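Local coordinates for protein DNA gyrase, B subunit, truncated (Myxococcus xanthus, PDB 3CWV) that probably takes part, as the B subunit of a type II topoisomerase, in ATP-dependent breakage, passage and rejoining of double-stranded DNA, at residues Y43-R47 against A257-R261; T252-N258 against T301-S307. The contacts are given in a common frame with arbitrary orientation. Residue numbers count along the deposited sequence, not the author numbering.

Contact 1: residues Y43-R47 against A257-R261; sequences YEEAR and ANAVR
Residues 43-47 form the last turn of helix 28-47, closed by R47 N to Y43 O at 2.7 Å. Against this helix end sits the tip of a tight β-hairpin: A257 to V260 make a type I' turn, with both corner residues in the left-handed region (N258 phi/psi 42/50, A259 65/10). The turn is held by A257 N to V260 O at 2.9 Å and V260 N to A257 O at 3.1 Å. CA atoms pair Y43 with A259 at 7.5 Å and E44 with N258 at 7.9 Å. Y43 does most of the work. Its t rotamer (chi1 172°, chi2 75°) swings the ring toward the turn, and the methyl of A259 lands on the ring face: CB lies 3.5 Å from the centroid and 12° off the normal, a CH-pi contact. The same ring meets the N258 backbone, Y43 CE2 to N258 C being 3.7 Å. E44 stays at the margin and turns its carboxylate to R47, one turn on. R47 NE reaches E44 OE1 at 2.9 Å and R47 NH2 reaches E44 OE2 at 2.8 Å, a two-pronged salt bridge within the helix. Beyond the salt bridge, the aliphatic part of R47 touches the turn, R47 CD lying 3.7 Å from N258 OD1. That oxygen accepts a hydrogen bond from the G308 backbone. The contact joins the N-terminal part of the chain to the S5-type region characteristic of GyrB. With no hydrogen bond or salt bridge between the segments, it rests on van der Waals packing and the CH-pi contact, while its polar groups find partners within the helix or at G308.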
ATOM      1  N   TYR A  43      -4.023   4.531  -2.155  1.00 21.70           N
ATOM      2  CA  TYR A  43      -4.326   3.127  -1.879  1.00 23.03           C
ATOM      3  C   TYR A  43      -5.731   2.943  -1.301  1.00 23.01           C
ATOM      4  O   TYR A  43      -6.436   2.023  -1.693  1.00 22.71           O
ATOM      5  CB  TYR A  43      -3.348   2.489  -0.884  1.00 23.17           C
ATOM      6  CG  TYR A  43      -3.826   1.120  -0.507  1.00 26.11           C
ATOM      7  CD1 TYR A  43      -3.692   0.050  -1.397  1.00 26.82           C
ATOM      8  CD2 TYR A  43      -4.487   0.904   0.696  1.00 27.85           C
ATOM      9  CE1 TYR A  43      -4.166  -1.212  -1.062  1.00 29.29           C
ATOM     10  CE2 TYR A  43      -4.970  -0.332   1.037  1.00 24.16           C
ATOM     11  CZ  TYR A  43      -4.804  -1.388   0.155  1.00 26.50           C
ATOM     12  OH  TYR A  43      -5.281  -2.612   0.502  1.00 28.69           O
ATOM     13  N   GLU A  44      -6.114   3.773  -0.338  1.00 22.60           N
ATOM     14  CA  GLU A  44      -7.409   3.588   0.304  1.00 26.12           C
ATOM     15  C   GLU A  44      -8.545   3.840  -0.682  1.00 23.06           C
ATOM     16  O   GLU A  44      -9.572   3.119  -0.678  1.00 24.86           O
ATOM     17  CB  GLU A  44      -7.535   4.453   1.563  1.00 26.72           C
ATOM     18  CG  GLU A  44      -8.939   4.442   2.193  1.00 34.60           C
ATOM     19  CD  GLU A  44      -9.330   3.105   2.836  1.00 32.50           C
ATOM     20  OE1 GLU A  44      -8.481   2.210   3.010  1.00 26.18           O
ATOM     21  OE2 GLU A  44     -10.515   2.957   3.186  1.00 38.45           O
ATOM     22  N   GLU A  45      -8.379   4.837  -1.547  1.00 20.02           N
ATOM     23  CA  GLU A  45      -9.360   5.053  -2.621  1.00 21.98           C
ATOM     24  C   GLU A  45      -9.404   3.861  -3.574  1.00 23.67           C
ATOM     25  O   GLU A  45     -10.497   3.389  -3.938  1.00 26.33           O
ATOM     26  CB  GLU A  45      -9.060   6.316  -3.417  1.00 20.83           C
ATOM     27  CG  GLU A  45      -9.081   7.572  -2.547  1.00 23.55           C
ATOM     28  CD  GLU A  45     -10.475   7.867  -1.984  1.00 30.52           C
ATOM     29  OE1 GLU A  45     -11.410   8.147  -2.767  1.00 25.17           O
ATOM     30  OE2 GLU A  45     -10.618   7.803  -0.753  1.00 25.51           O
ATOM     31  N   ALA A  46      -8.236   3.378  -3.995  1.00 22.53           N
ATOM     32  CA  ALA A  46      -8.178   2.185  -4.875  1.00 21.49           C
ATOM     33  C   ALA A  46      -8.797   0.961  -4.187  1.00 23.68           C
ATOM     34  O   ALA A  46      -9.541   0.210  -4.825  1.00 23.72           O
ATOM     35  CB  ALA A  46      -6.734   1.881  -5.315  1.00 24.99           C
ATOM     36  N   ARG A  47      -8.459   0.742  -2.913  1.00 22.54           N
ATOM     37  CA  ARG A  47      -9.005  -0.380  -2.143  1.00 23.94           C
ATOM     38  C   ARG A  47     -10.562  -0.410  -2.188  1.00 26.88           C
ATOM     39  O   ARG A  47     -11.196  -1.479  -2.226  1.00 26.85           O
ATOM     40  CB  ARG A  47      -8.552  -0.290  -0.690  1.00 22.04           C
ATOM     41  CG  ARG A  47      -8.945  -1.519   0.151  1.00 26.10           C
ATOM     42  CD  ARG A  47      -8.723  -1.313   1.651  1.00 24.28           C
ATOM     43  NE  ARG A  47      -9.617  -0.330   2.279  1.00 26.95           N
ATOM     44  CZ  ARG A  47     -10.904  -0.552   2.551  1.00 29.94           C
ATOM     45  NH1 ARG A  47     -11.461  -1.719   2.232  1.00 23.41           N
ATOM     46  NH2 ARG A  47     -11.627   0.382   3.154  1.00 23.36           N
ATOM     47  N   ALA A 257      -0.865  -5.338   5.688  1.00 25.79           N
ATOM     48  CA  ALA A 257      -2.256  -5.082   6.071  1.00 27.35           C
ATOM     49  C   ALA A 257      -2.549  -3.698   5.553  1.00 28.71           C
ATOM     50  O   ALA A 257      -1.817  -2.737   5.864  1.00 25.35           O
ATOM     51  CB  ALA A 257      -2.418  -5.150   7.566  1.00 29.50           C
ATOM     52  N   ASN A 258      -3.581  -3.588   4.722  1.00 26.69           N
ATOM     53  CA  ASN A 258      -3.789  -2.367   3.939  1.00 26.64           C
ATOM     54  C   ASN A 258      -2.506  -1.790   3.328  1.00 29.09           C
ATOM     55  O   ASN A 258      -2.221  -0.576   3.457  1.00 24.92           O
ATOM     56  CB  ASN A 258      -4.540  -1.291   4.741  1.00 28.32           C
ATOM     57  CG  ASN A 258      -6.023  -1.595   4.869  1.00 31.58           C
ATOM     58  OD1 ASN A 258      -6.507  -2.556   4.300  1.00 29.34           O
ATOM     59  ND2 ASN A 258      -6.744  -0.777   5.618  1.00 32.66           N
ATOM     60  N   ALA A 259      -1.748  -2.657   2.668  1.00 27.17           N
ATOM     61  CA  ALA A 259      -0.616  -2.208   1.843  1.00 33.22           C
ATOM     62  C   ALA A 259       0.511  -1.559   2.639  1.00 35.47           C
ATOM     63  O   ALA A 259       1.424  -0.975   2.051  1.00 35.77           O
ATOM     64  CB  ALA A 259      -1.081  -1.264   0.690  1.00 32.09           C
ATOM     65  N   VAL A 260       0.445  -1.649   3.966  1.00 37.04           N
ATOM     66  CA  VAL A 260       1.614  -1.347   4.793  1.00 37.38           C
ATOM     67  C   VAL A 260       2.186  -2.641   5.381  1.00 35.46           C
ATOM     68  O   VAL A 260       1.449  -3.540   5.823  1.00 31.81           O
ATOM     69  CB  VAL A 260       1.323  -0.329   5.917  1.00 39.24           C
ATOM     70  CG1 VAL A 260       0.933   1.048   5.319  1.00 39.52           C
ATOM     71  CG2 VAL A 260       0.252  -0.844   6.863  1.00 42.19           C
ATOM     72  N   ARG A 261       3.505  -2.744   5.394  1.00 34.14           N
ATOM     73  CA  ARG A 261       4.091  -4.039   5.673  1.00 34.40           C
ATOM     74  C   ARG A 261       3.950  -4.375   7.144  1.00 33.42           C
ATOM     75  O   ARG A 261       3.977  -3.492   8.006  1.00 31.93           O
ATOM     76  CB  ARG A 261       5.554  -4.117   5.204  1.00 38.60           C
ATOM     77  CG  ARG A 261       5.731  -5.320   4.281  1.00 40.33           C
ATOM     78  CD  ARG A 261       7.088  -5.457   3.785  1.00 49.34           C
ATOM     79  NE  ARG A 261       7.800  -6.494   4.500  1.00 50.49           N
ATOM     80  CZ  ARG A 261       9.090  -6.725   4.313  1.00 52.46           C
ATOM     81  NH1 ARG A 261       9.751  -5.986   3.433  1.00 53.26           N
ATOM     82  NH2 ARG A 261       9.710  -7.679   4.994  1.00 47.06           N
TER

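Contact 2: residues T252-N258 against T301-S307; sequences TLLSFAN and TAIVAVS
Strands 252-257 and 301-307 run parallel, their axes 5° apart and 4.6 Å at closest approach. T252 pairs with T301 and so on to A257 with V306, CA-CA 4.5 to 4.9 Å. Six hydrogen bonds alternate in direction: A302 N to T252 O (2.8 Å), L254 N to A302 O (2.9 Å), V304 N to L254 O (2.9 Å), F256 N to V304 O (2.9 Å), V306 N to F256 O (3.0 Å) and N258 N to V306 O (2.8 Å). On one face L253 CD1 meets A302 CB at 3.8 Å and A257 CB meets V306 CG1 at 3.9 Å; helix 267-284 packs here, V269 against L253 and S255, H268 against V306. On the other, F256 (chi1 m) puts its ring edge against I303, CE2 to CG2 4.0 Å. The connection, including strand 260-261 and helix 267-284, makes a left-handed crossover, as in the S5 fold. Backbone hydrogen bonding sets the register; mostly apolar side chains pack both faces, and the buried S255 hydroxyl bonds H265 and T262.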
ATOM      1  N   THR A 252      11.639 -15.878   1.083  1.00 44.54           N
ATOM      2  CA  THR A 252      11.107 -14.527   1.170  1.00 42.83           C
ATOM      3  C   THR A 252       9.638 -14.588   1.598  1.00 41.17           C
ATOM      4  O   THR A 252       8.832 -15.279   0.980  1.00 39.47           O
ATOM      5  CB  THR A 252      11.273 -13.777  -0.181  1.00 43.62           C
ATOM      6  OG1 THR A 252      12.669 -13.564  -0.433  1.00 46.23           O
ATOM      7  CG2 THR A 252      10.552 -12.427  -0.175  1.00 42.45           C
ATOM      8  N   LEU A 253       9.304 -13.877   2.676  1.00 38.24           N
ATOM      9  CA  LEU A 253       7.918 -13.804   3.142  1.00 37.61           C
ATOM     10  C   LEU A 253       7.568 -12.336   3.391  1.00 36.60           C
ATOM     11  O   LEU A 253       8.087 -11.722   4.321  1.00 32.48           O
ATOM     12  CB  LEU A 253       7.717 -14.669   4.397  1.00 36.82           C
ATOM     13  CG  LEU A 253       6.303 -14.855   4.981  1.00 39.80           C
ATOM     14  CD1 LEU A 253       5.255 -14.950   3.908  1.00 38.67           C
ATOM     15  CD2 LEU A 253       6.223 -16.074   5.870  1.00 38.72           C
ATOM     16  N   LEU A 254       6.730 -11.774   2.519  1.00 33.19           N
ATOM     17  CA  LEU A 254       6.300 -10.373   2.611  1.00 32.90           C
ATOM     18  C   LEU A 254       4.828 -10.350   3.004  1.00 32.03           C
ATOM     19  O   LEU A 254       4.007 -10.993   2.346  1.00 31.90           O
ATOM     20  CB  LEU A 254       6.404  -9.708   1.240  1.00 30.96           C
ATOM     21  CG  LEU A 254       7.690  -9.061   0.697  1.00 39.99           C
ATOM     22  CD1 LEU A 254       8.977  -9.434   1.431  1.00 34.44           C
ATOM     23  CD2 LEU A 254       7.801  -9.258  -0.829  1.00 34.30           C
ATOM     24  N   SER A 255       4.484  -9.631   4.072  1.00 26.81           N
ATOM     25  CA  SER A 255       3.071  -9.570   4.471  1.00 25.96           C
ATOM     26  C   SER A 255       2.659  -8.119   4.659  1.00 27.43           C
ATOM     27  O   SER A 255       3.500  -7.275   5.001  1.00 26.01           O
ATOM     28  CB  SER A 255       2.803 -10.378   5.731  1.00 25.81           C
ATOM     29  OG  SER A 255       3.651  -9.983   6.775  1.00 29.63           O
ATOM     30  N   PHE A 256       1.381  -7.836   4.403  1.00 24.64           N
ATOM     31  CA  PHE A 256       0.861  -6.470   4.414  1.00 24.79           C
ATOM     32  C   PHE A 256      -0.516  -6.450   5.047  1.00 23.90           C
ATOM     33  O   PHE A 256      -1.242  -7.423   4.952  1.00 23.49           O
ATOM     34  CB  PHE A 256       0.709  -5.937   2.977  1.00 24.71           C
ATOM     35  CG  PHE A 256       1.996  -5.904   2.205  1.00 23.97           C
ATOM     36  CD1 PHE A 256       2.752  -4.746   2.151  1.00 26.17           C
ATOM     37  CD2 PHE A 256       2.464  -7.052   1.566  1.00 25.05           C
ATOM     38  CE1 PHE A 256       3.959  -4.714   1.448  1.00 31.88           C
ATOM     39  CE2 PHE A 256       3.670  -7.054   0.886  1.00 25.76           C
ATOM     40  CZ  PHE A 256       4.414  -5.876   0.806  1.00 28.41           C
ATOM     41  N   ALA A 257      -0.865  -5.338   5.688  1.00 25.79           N
ATOM     42  CA  ALA A 257      -2.256  -5.082   6.071  1.00 27.35           C
ATOM     43  C   ALA A 257      -2.549  -3.698   5.553  1.00 28.71           C
ATOM     44  O   ALA A 257      -1.817  -2.737   5.864  1.00 25.35           O
ATOM     45  CB  ALA A 257      -2.418  -5.150   7.566  1.00 29.50           C
ATOM     46  N   ASN A 258      -3.581  -3.588   4.722  1.00 26.69           N
ATOM     47  CA  ASN A 258      -3.789  -2.367   3.939  1.00 26.64           C
ATOM     48  C   ASN A 258      -2.506  -1.790   3.328  1.00 29.09           C
ATOM     49  O   ASN A 258      -2.221  -0.576   3.457  1.00 24.92           O
ATOM     50  CB  ASN A 258      -4.540  -1.291   4.741  1.00 28.32           C
ATOM     51  CG  ASN A 258      -6.023  -1.595   4.869  1.00 31.58           C
ATOM     52  OD1 ASN A 258      -6.507  -2.556   4.300  1.00 29.34           O
ATOM     53  ND2 ASN A 258      -6.744  -0.777   5.618  1.00 32.66           N
ATOM     54  N   THR A 301       9.156 -17.912  -2.237  1.00 38.61           N
ATOM     55  CA  THR A 301       8.806 -16.502  -2.181  1.00 36.37           C
ATOM     56  C   THR A 301       7.284 -16.478  -1.981  1.00 36.06           C
ATOM     57  O   THR A 301       6.526 -16.953  -2.831  1.00 34.49           O
ATOM     58  CB  THR A 301       9.223 -15.737  -3.462  1.00 37.63           C
ATOM     59  OG1 THR A 301      10.645 -15.815  -3.637  1.00 34.68           O
ATOM     60  CG2 THR A 301       8.811 -14.245  -3.399  1.00 37.25           C
ATOM     61  N   ALA A 302       6.848 -15.955  -0.832  1.00 33.25           N
ATOM     62  CA  ALA A 302       5.424 -15.909  -0.490  1.00 30.73           C
ATOM     63  C   ALA A 302       5.020 -14.478  -0.106  1.00 32.40           C
ATOM     64  O   ALA A 302       5.784 -13.742   0.540  1.00 31.47           O
ATOM     65  CB  ALA A 302       5.114 -16.889   0.657  1.00 30.28           C
ATOM     66  N   ILE A 303       3.831 -14.080  -0.545  1.00 30.51           N
ATOM     67  CA  ILE A 303       3.302 -12.764  -0.235  1.00 28.50           C
ATOM     68  C   ILE A 303       1.874 -12.948   0.279  1.00 28.60           C
ATOM     69  O   ILE A 303       1.076 -13.664  -0.342  1.00 27.15           O
ATOM     70  CB  ILE A 303       3.273 -11.850  -1.488  1.00 26.76           C
ATOM     71  CG1 ILE A 303       4.658 -11.779  -2.159  1.00 27.21           C
ATOM     72  CG2 ILE A 303       2.774 -10.436  -1.112  1.00 27.29           C
ATOM     73  CD1 ILE A 303       4.639 -11.182  -3.540  1.00 30.22           C
ATOM     74  N   VAL A 304       1.569 -12.318   1.417  1.00 27.50           N
ATOM     75  CA  VAL A 304       0.248 -12.401   2.036  1.00 26.35           C
ATOM     76  C   VAL A 304      -0.243 -10.983   2.398  1.00 28.43           C
ATOM     77  O   VAL A 304       0.375 -10.314   3.203  1.00 26.12           O
ATOM     78  CB  VAL A 304       0.290 -13.257   3.336  1.00 27.78           C
ATOM     79  CG1 VAL A 304      -1.098 -13.273   3.988  1.00 23.56           C
ATOM     80  CG2 VAL A 304       0.820 -14.706   3.065  1.00 26.46           C
ATOM     81  N   ALA A 305      -1.346 -10.530   1.797  1.00 25.85           N
ATOM     82  CA  ALA A 305      -1.832  -9.167   1.987  1.00 27.98           C
ATOM     83  C   ALA A 305      -3.291  -9.221   2.425  1.00 28.73           C
ATOM     84  O   ALA A 305      -4.119  -9.832   1.749  1.00 29.32           O
ATOM     85  CB  ALA A 305      -1.729  -8.351   0.672  1.00 23.82           C
ATOM     86  N   VAL A 306      -3.596  -8.594   3.558  1.00 27.73           N
ATOM     87  CA  VAL A 306      -4.999  -8.484   3.981  1.00 27.42           C
ATOM     88  C   VAL A 306      -5.397  -7.027   3.866  1.00 25.69           C
ATOM     89  O   VAL A 306      -4.566  -6.146   3.997  1.00 23.66           O
ATOM     90  CB  VAL A 306      -5.235  -9.083   5.402  1.00 27.29           C
ATOM     91  CG1 VAL A 306      -4.430  -8.327   6.461  1.00 28.50           C
ATOM     92  CG2 VAL A 306      -6.747  -9.124   5.751  1.00 28.51           C
ATOM     93  N   SER A 307      -6.653  -6.753   3.546  1.00 24.95           N
ATOM     94  CA  SER A 307      -7.050  -5.370   3.456  1.00 24.58           C
ATOM     95  C   SER A 307      -8.498  -5.277   3.944  1.00 26.56           C
ATOM     96  O   SER A 307      -9.200  -6.289   3.941  1.00 25.26           O
ATOM     97  CB  SER A 307      -6.906  -4.882   2.005  1.00 24.84           C
ATOM     98  OG  SER A 307      -7.901  -5.461   1.150  1.00 29.18           O
TER

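Following the chain, contact 1 begins at the end of helix 28-47 and waits 210 residues for its partner, closing a long loop that takes in all of the eight-stranded sheet and the first three strands of the five-stranded one. Contact 2 opens on strand 252-257, just before the hairpin turn of contact 1, and closes 43 residues later with strand 300-307. The two loops therefore overlap, crossing rather than nesting, and share A257 and N258. Strand 252-257 ends in the turn that meets the helix, while S307, at the C-terminal end of the parallel neighbour and beside N258, touches Y43 too. Together they tie helix 28-47 to one end of the five-stranded sheet.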